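Long-range contacts in HupZ (Streptococcus sp. 'group A', PDB 5ESC), which degrades heme in vitro and belongs, as a dimeric split-barrel protein, to the pyridoxamine 5'-phosphate oxidase family of FMN-binding folds: residues 14-19 / 28-33; 80-85 / 109-114. All blocks are in the same frame, centred on the assembly; numbering follows the deposited sequence.

Interaction 1 of 2, residues 14-19 / 28-33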
loop_
_atom_site.group_PDB
_atom_site.type_symbol
_atom_site.label_atom_id
_atom_site.label_comp_id
_atom_site.label_asym_id
_atom_site.label_seq_id
_atom_site.Cartn_x
_atom_site.Cartn_y
_atom_site.Cartn_z
ATOM N N LEU A 14 4.562 9.303 -3.160
ATOM C CA LEU A 14 4.113 8.226 -4.003
ATOM C C LEU A 14 2.782 7.613 -3.522
ATOM O O LEU A 14 2.680 7.088 -2.368
ATOM C CB LEU A 14 5.150 7.111 -3.994
ATOM C CG LEU A 14 5.002 5.967 -4.976
ATOM C CD1 LEU A 14 4.738 6.576 -6.338
ATOM C CD2 LEU A 14 6.241 5.094 -5.047
ATOM N N ALA A 15 1.821 7.571 -4.428
ATOM C CA ALA A 15 0.509 6.906 -4.185
ATOM C C ALA A 15 0.738 5.427 -4.093
ATOM O O ALA A 15 1.292 4.820 -5.019
ATOM C CB ALA A 15 -0.431 7.207 -5.326
ATOM N N MET A 16 0.427 4.845 -2.971
ATOM C CA MET A 16 0.382 3.395 -2.892
ATOM C C MET A 16 -1.078 2.938 -2.926
ATOM O O MET A 16 -1.971 3.416 -2.105
ATOM C CB MET A 16 1.148 2.884 -1.642
ATOM C CG MET A 16 2.602 3.336 -1.627
ATOM S SD MET A 16 3.594 2.461 -2.849
ATOM C CE MET A 16 2.975 0.798 -2.803
ATOM N N VAL A 17 -1.352 1.987 -3.811
ATOM C CA VAL A 17 -2.732 1.567 -4.133
ATOM C C VAL A 17 -3.003 0.163 -3.787
ATOM O O VAL A 17 -2.293 -0.741 -4.218
ATOM C CB VAL A 17 -3.064 1.789 -5.640
ATOM C CG1 VAL A 17 -4.480 1.257 -5.950
ATOM C CG2 VAL A 17 -2.800 3.270 -6.033
ATOM N N ALA A 18 -4.050 -0.069 -2.988
ATOM C CA ALA A 18 -4.488 -1.366 -2.664
ATOM C C ALA A 18 -5.842 -1.734 -3.303
ATOM O O ALA A 18 -6.818 -0.928 -3.209
ATOM C CB ALA A 18 -4.619 -1.515 -1.116
ATOM N N THR A 19 -5.965 -2.939 -3.839
ATOM C CA THR A 19 -7.229 -3.403 -4.456
ATOM C C THR A 19 -7.396 -4.845 -4.000
ATOM O O THR A 19 -6.528 -5.368 -3.265
ATOM C CB THR A 19 -7.137 -3.296 -6.000
ATOM O OG1 THR A 19 -5.967 -4.009 -6.451
ATOM C CG2 THR A 19 -7.134 -1.813 -6.493
ATOM N N ILE A 28 -1.191 -4.779 -3.837
ATOM C CA ILE A 28 -0.617 -3.542 -3.526
ATOM C C ILE A 28 0.374 -3.171 -4.616
ATOM O O ILE A 28 1.087 -4.057 -5.110
ATOM C CB ILE A 28 0.053 -3.577 -2.104
ATOM C CG1 ILE A 28 0.309 -2.136 -1.692
ATOM C CG2 ILE A 28 1.319 -4.454 -2.049
ATOM C CD1 ILE A 28 0.693 -1.983 -0.226
ATOM N N GLY A 29 0.371 -1.928 -5.037
ATOM C CA GLY A 29 1.389 -1.439 -5.940
ATOM C C GLY A 29 1.407 0.097 -6.010
ATOM O O GLY A 29 0.387 0.733 -5.678
ATOM N N PRO A 30 2.547 0.694 -6.403
ATOM C CA PRO A 30 2.703 2.134 -6.520
ATOM C C PRO A 30 2.063 2.658 -7.849
ATOM O O PRO A 30 2.057 1.949 -8.878
ATOM C CB PRO A 30 4.239 2.292 -6.616
ATOM C CG PRO A 30 4.685 1.035 -7.299
ATOM C CD PRO A 30 3.762 -0.031 -6.839
ATOM N N LYS A 31 1.550 3.894 -7.859
ATOM C CA LYS A 31 1.085 4.528 -9.091
ATOM C C LYS A 31 1.657 5.923 -9.076
ATOM O O LYS A 31 1.050 6.874 -8.500
ATOM C CB LYS A 31 -0.470 4.516 -9.219
ATOM C CG LYS A 31 -1.166 3.165 -9.445
ATOM C CD LYS A 31 -0.710 2.504 -10.749
ATOM C CE LYS A 31 -1.290 1.119 -10.985
ATOM N NZ LYS A 31 -0.901 0.751 -12.413
ATOM N N ARG A 32 2.795 6.130 -9.725
ATOM C CA ARG A 32 3.406 7.411 -9.617
ATOM C C ARG A 32 2.657 8.541 -10.350
ATOM O O ARG A 32 2.962 9.660 -10.121
ATOM C CB ARG A 32 4.861 7.360 -10.094
ATOM C CG ARG A 32 5.032 6.967 -11.493
ATOM C CD ARG A 32 6.554 6.858 -11.739
ATOM N NE ARG A 32 6.811 6.813 -13.182
ATOM C CZ ARG A 32 7.009 7.881 -13.974
ATOM N NH1 ARG A 32 7.039 9.142 -13.492
ATOM N NH2 ARG A 32 7.206 7.685 -15.272
ATOM N N SER A 33 1.741 8.238 -11.268
ATOM C CA SER A 33 1.011 9.287 -12.013
ATOM C C SER A 33 -0.307 9.639 -11.284
ATOM O O SER A 33 -1.110 10.389 -11.808
ATOM C CB SER A 33 0.576 8.803 -13.361
ATOM O OG SER A 33 -0.216 7.613 -13.339
HETATM O O HOH W 1 2.172 9.166 -6.757
#
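Residues 15-19 and 28-31 run antiparallel as the two arms of a beta hairpin, their short axes 4.6 Å apart at closest and inclined at 143°, so the pair is clearly twisted. V17 and G29 form a hydrogen-bonded pair: V17 N gives a 2.8 Å bond to G29 O, approaching from above the carbonyl plane, and G29 N returns one to V17 O, lying in the V17 carbonyl plane. Two residues farther out on each arm, K31 N bonds A15 O at 3.0 Å. Past this point a water accepts from A15 N and lies near K31 O. P30 has no N-H to give, but it sits in the non-hydrogen-bonded pair with M16, where the pairing with this strand needs none from it.

On the face carrying M16, P30 and I28, the methionine chain is bent at chi2 and chi3 (-73° and -39°). This lays SD alongside the proline ring, 3.8 Å from P30 CB, and curls CE back over the G29-P30 peptide, 3.6 Å from P30 N. L14, with CG anti to its backbone N, flanks the same ring through CD2, while its CD1 rests on R32 CA at 3.6 Å. On the other face V17 CG2 crosses the root of the K31 chain, meeting K31 CG at 3.8 Å; the ammonium end leads away to a long, weak ion pair with E46.

L14, M16, A18 and I28 also pack against the second subunit, on V67, A65 and I28 of that chain. Backbone bonding thus fixes the hairpin's register, while its apolar, sulphur-bearing face contributes to a hydrophobic dimer interface.

Interaction 2 of 2, residues 80-85 / 109-114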
loop_
_atom_site.group_PDB
_atom_site.type_symbol
_atom_site.label_atom_id
_atom_site.label_comp_id
_atom_site.label_asym_id
_atom_site.label_seq_id
_atom_site.Cartn_x
_atom_site.Cartn_y
_atom_site.Cartn_z
ATOM N N THR A 80 -14.363 4.044 -4.909
ATOM C CA THR A 80 -14.636 3.122 -5.963
ATOM C C THR A 80 -14.001 3.674 -7.253
ATOM O O THR A 80 -13.997 4.877 -7.440
ATOM C CB THR A 80 -16.160 2.899 -6.153
ATOM O OG1 THR A 80 -16.349 1.779 -7.020
ATOM C CG2 THR A 80 -16.895 4.113 -6.776
ATOM N N ALA A 81 -13.457 2.785 -8.067
ATOM C CA ALA A 81 -12.708 3.122 -9.258
ATOM C C ALA A 81 -13.235 2.506 -10.521
ATOM O O ALA A 81 -13.970 1.481 -10.467
ATOM C CB ALA A 81 -11.233 2.771 -9.071
ATOM N N GLU A 82 -12.889 3.098 -11.667
ATOM C CA GLU A 82 -13.285 2.575 -12.955
ATOM C C GLU A 82 -12.138 2.834 -13.881
ATOM O O GLU A 82 -11.312 3.707 -13.619
ATOM C CB GLU A 82 -14.535 3.293 -13.536
ATOM C CG GLU A 82 -14.647 4.779 -13.317
ATOM C CD GLU A 82 -15.849 5.431 -14.046
ATOM O OE1 GLU A 82 -16.316 6.507 -13.556
ATOM O OE2 GLU A 82 -16.327 4.859 -15.107
ATOM N N ILE A 83 -12.129 2.116 -14.982
ATOM C CA ILE A 83 -11.105 2.251 -16.000
ATOM C C ILE A 83 -11.843 2.735 -17.265
ATOM O O ILE A 83 -12.913 2.206 -17.566
ATOM C CB ILE A 83 -10.429 0.900 -16.288
ATOM C CG1 ILE A 83 -9.761 0.373 -15.062
ATOM C CG2 ILE A 83 -9.432 1.011 -17.447
ATOM C CD1 ILE A 83 -8.480 1.120 -14.630
ATOM N N GLN A 84 -11.324 3.757 -17.965
ATOM C CA GLN A 84 -11.888 4.249 -19.174
ATOM C C GLN A 84 -10.784 4.253 -20.262
ATOM O O GLN A 84 -9.591 4.490 -19.980
ATOM C CB GLN A 84 -12.581 5.588 -19.061
ATOM C CG GLN A 84 -13.841 5.551 -18.151
ATOM C CD GLN A 84 -14.540 6.870 -18.053
ATOM O OE1 GLN A 84 -14.165 7.797 -18.719
ATOM N NE2 GLN A 84 -15.522 6.973 -17.195
ATOM N N THR A 85 -11.205 4.028 -21.483
ATOM C CA THR A 85 -10.244 4.019 -22.602
ATOM C C THR A 85 -10.566 5.073 -23.686
ATOM O O THR A 85 -9.918 5.131 -24.722
ATOM C CB THR A 85 -10.197 2.625 -23.187
ATOM O OG1 THR A 85 -11.506 2.257 -23.628
ATOM C CG2 THR A 85 -9.645 1.559 -22.178
ATOM N N ILE A 109 -9.876 6.053 -12.740
ATOM C CA ILE A 109 -10.518 7.224 -12.215
ATOM C C ILE A 109 -11.041 6.793 -10.845
ATOM O O ILE A 109 -11.760 5.768 -10.815
ATOM C CB ILE A 109 -11.673 7.574 -13.047
ATOM C CG1 ILE A 109 -11.245 8.094 -14.415
ATOM C CG2 ILE A 109 -12.441 8.805 -12.453
ATOM C CD1 ILE A 109 -12.178 7.489 -15.407
ATOM N N ILE A 110 -10.687 7.480 -9.771
ATOM C CA ILE A 110 -11.013 6.999 -8.439
ATOM C C ILE A 110 -11.992 8.029 -7.909
ATOM O O ILE A 110 -11.623 9.160 -7.778
ATOM C CB ILE A 110 -9.804 6.916 -7.545
ATOM C CG1 ILE A 110 -8.800 5.815 -7.981
ATOM C CG2 ILE A 110 -10.107 6.574 -6.109
ATOM C CD1 ILE A 110 -8.061 6.080 -9.242
ATOM N N HIS A 111 -13.157 7.562 -7.525
ATOM C CA HIS A 111 -14.210 8.375 -6.880
ATOM C C HIS A 111 -14.059 8.239 -5.374
ATOM O O HIS A 111 -14.351 7.202 -4.790
ATOM C CB HIS A 111 -15.578 7.917 -7.363
ATOM C CG HIS A 111 -15.716 7.946 -8.853
ATOM N ND1 HIS A 111 -15.867 9.110 -9.558
ATOM C CD2 HIS A 111 -15.695 6.958 -9.777
ATOM C CE1 HIS A 111 -15.953 8.846 -10.842
ATOM N NE2 HIS A 111 -15.837 7.551 -11.008
ATOM N N VAL A 112 -13.549 9.281 -4.771
ATOM C CA VAL A 112 -13.237 9.281 -3.390
ATOM C C VAL A 112 -14.512 9.349 -2.530
ATOM O O VAL A 112 -15.373 10.209 -2.737
ATOM C CB VAL A 112 -12.269 10.398 -3.028
ATOM C CG1 VAL A 112 -12.134 10.511 -1.509
ATOM C CG2 VAL A 112 -10.923 10.132 -3.635
ATOM N N GLU A 113 -14.652 8.406 -1.606
ATOM C CA GLU A 113 -15.837 8.331 -0.689
ATOM C C GLU A 113 -15.534 8.708 0.735
ATOM O O GLU A 113 -16.361 9.327 1.399
ATOM C CB GLU A 113 -16.455 6.914 -0.711
ATOM C CG GLU A 113 -17.056 6.577 -2.073
ATOM C CD GLU A 113 -17.510 5.114 -2.243
ATOM O OE1 GLU A 113 -17.279 4.198 -1.423
ATOM O OE2 GLU A 113 -18.143 4.864 -3.257
ATOM N N ARG A 114 -14.376 8.314 1.216
ATOM C CA ARG A 114 -13.893 8.714 2.533
ATOM C C ARG A 114 -12.411 8.904 2.589
ATOM O O ARG A 114 -11.670 8.359 1.737
ATOM C CB ARG A 114 -14.333 7.758 3.605
ATOM C CG ARG A 114 -14.751 6.426 3.166
ATOM C CD ARG A 114 -16.012 5.901 3.819
ATOM N NE ARG A 114 -15.769 4.469 3.957
ATOM C CZ ARG A 114 -15.815 3.552 2.973
ATOM N NH1 ARG A 114 -16.155 3.878 1.716
ATOM N NH2 ARG A 114 -15.523 2.280 3.268
#
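Two neighbouring antiparallel strands of the split-barrel sheet, 73-84 and 106-117, meet here. T80 and H111 form a hydrogen-bonded pair: H111 N reaches T80 O at 2.8 Å, nearly along the C=O axis, while T80 N returns a longer bond of 3.2 Å to H111 O. E82 and I109 repeat this double exchange, and A81 and I110 form the non-hydrogen-bonded pair between them.

On the face bearing T80, E82 and H111, the glutamate takes the crowded first torsion, with CG between backbone N and carbonyl carbon (chi1 38°), then extends across to the histidine. H111 NE2 donates to the anti lone pair of E82 OE1 at 2.8 Å and 163°, with the oxygen in the ring plane; carboxylate and imidazole planes are turned 44° apart. Q84 NE2 bonds E82 OE2 at 3.1 Å from above the carboxylate plane, so both oxygens are held. The carboxylate would probably stabilise a protonated imidazole.

The extended Q84 chain also crosses the tip of I109, its CD 3.6 Å from I109 CD1. On the opposite face A81 CB meets I110 CG1 at 4.0 Å, and both side chains continue onto I62. Farther along, E113 and R114 both face V78, a classic beta bulge interrupting the regular antiparallel pairing within this barrel sheet.

Overall arrangement
Interaction 1 closes before interaction 2 opens along the chain, and both lie in the same antiparallel sheet of the pyridoxamine 5'-phosphate oxidase-like fold. Their centres are 14 Å apart, and their nearest atoms, about 7 Å apart, do not touch. Strand 61-68 lies between them, bonded to 15-20 on one side and to 73-84 on the other, and its I62 and I64 receive side chains from both contacts. Helix 51-59 also packs against both. Interaction 1 is a local hairpin reaching the second subunit, whereas interaction 2 joins strands separated by helix 88-97. One thus lies at the dimer-facing part of the sheet and the other at a strand pair that the second subunit does not touch.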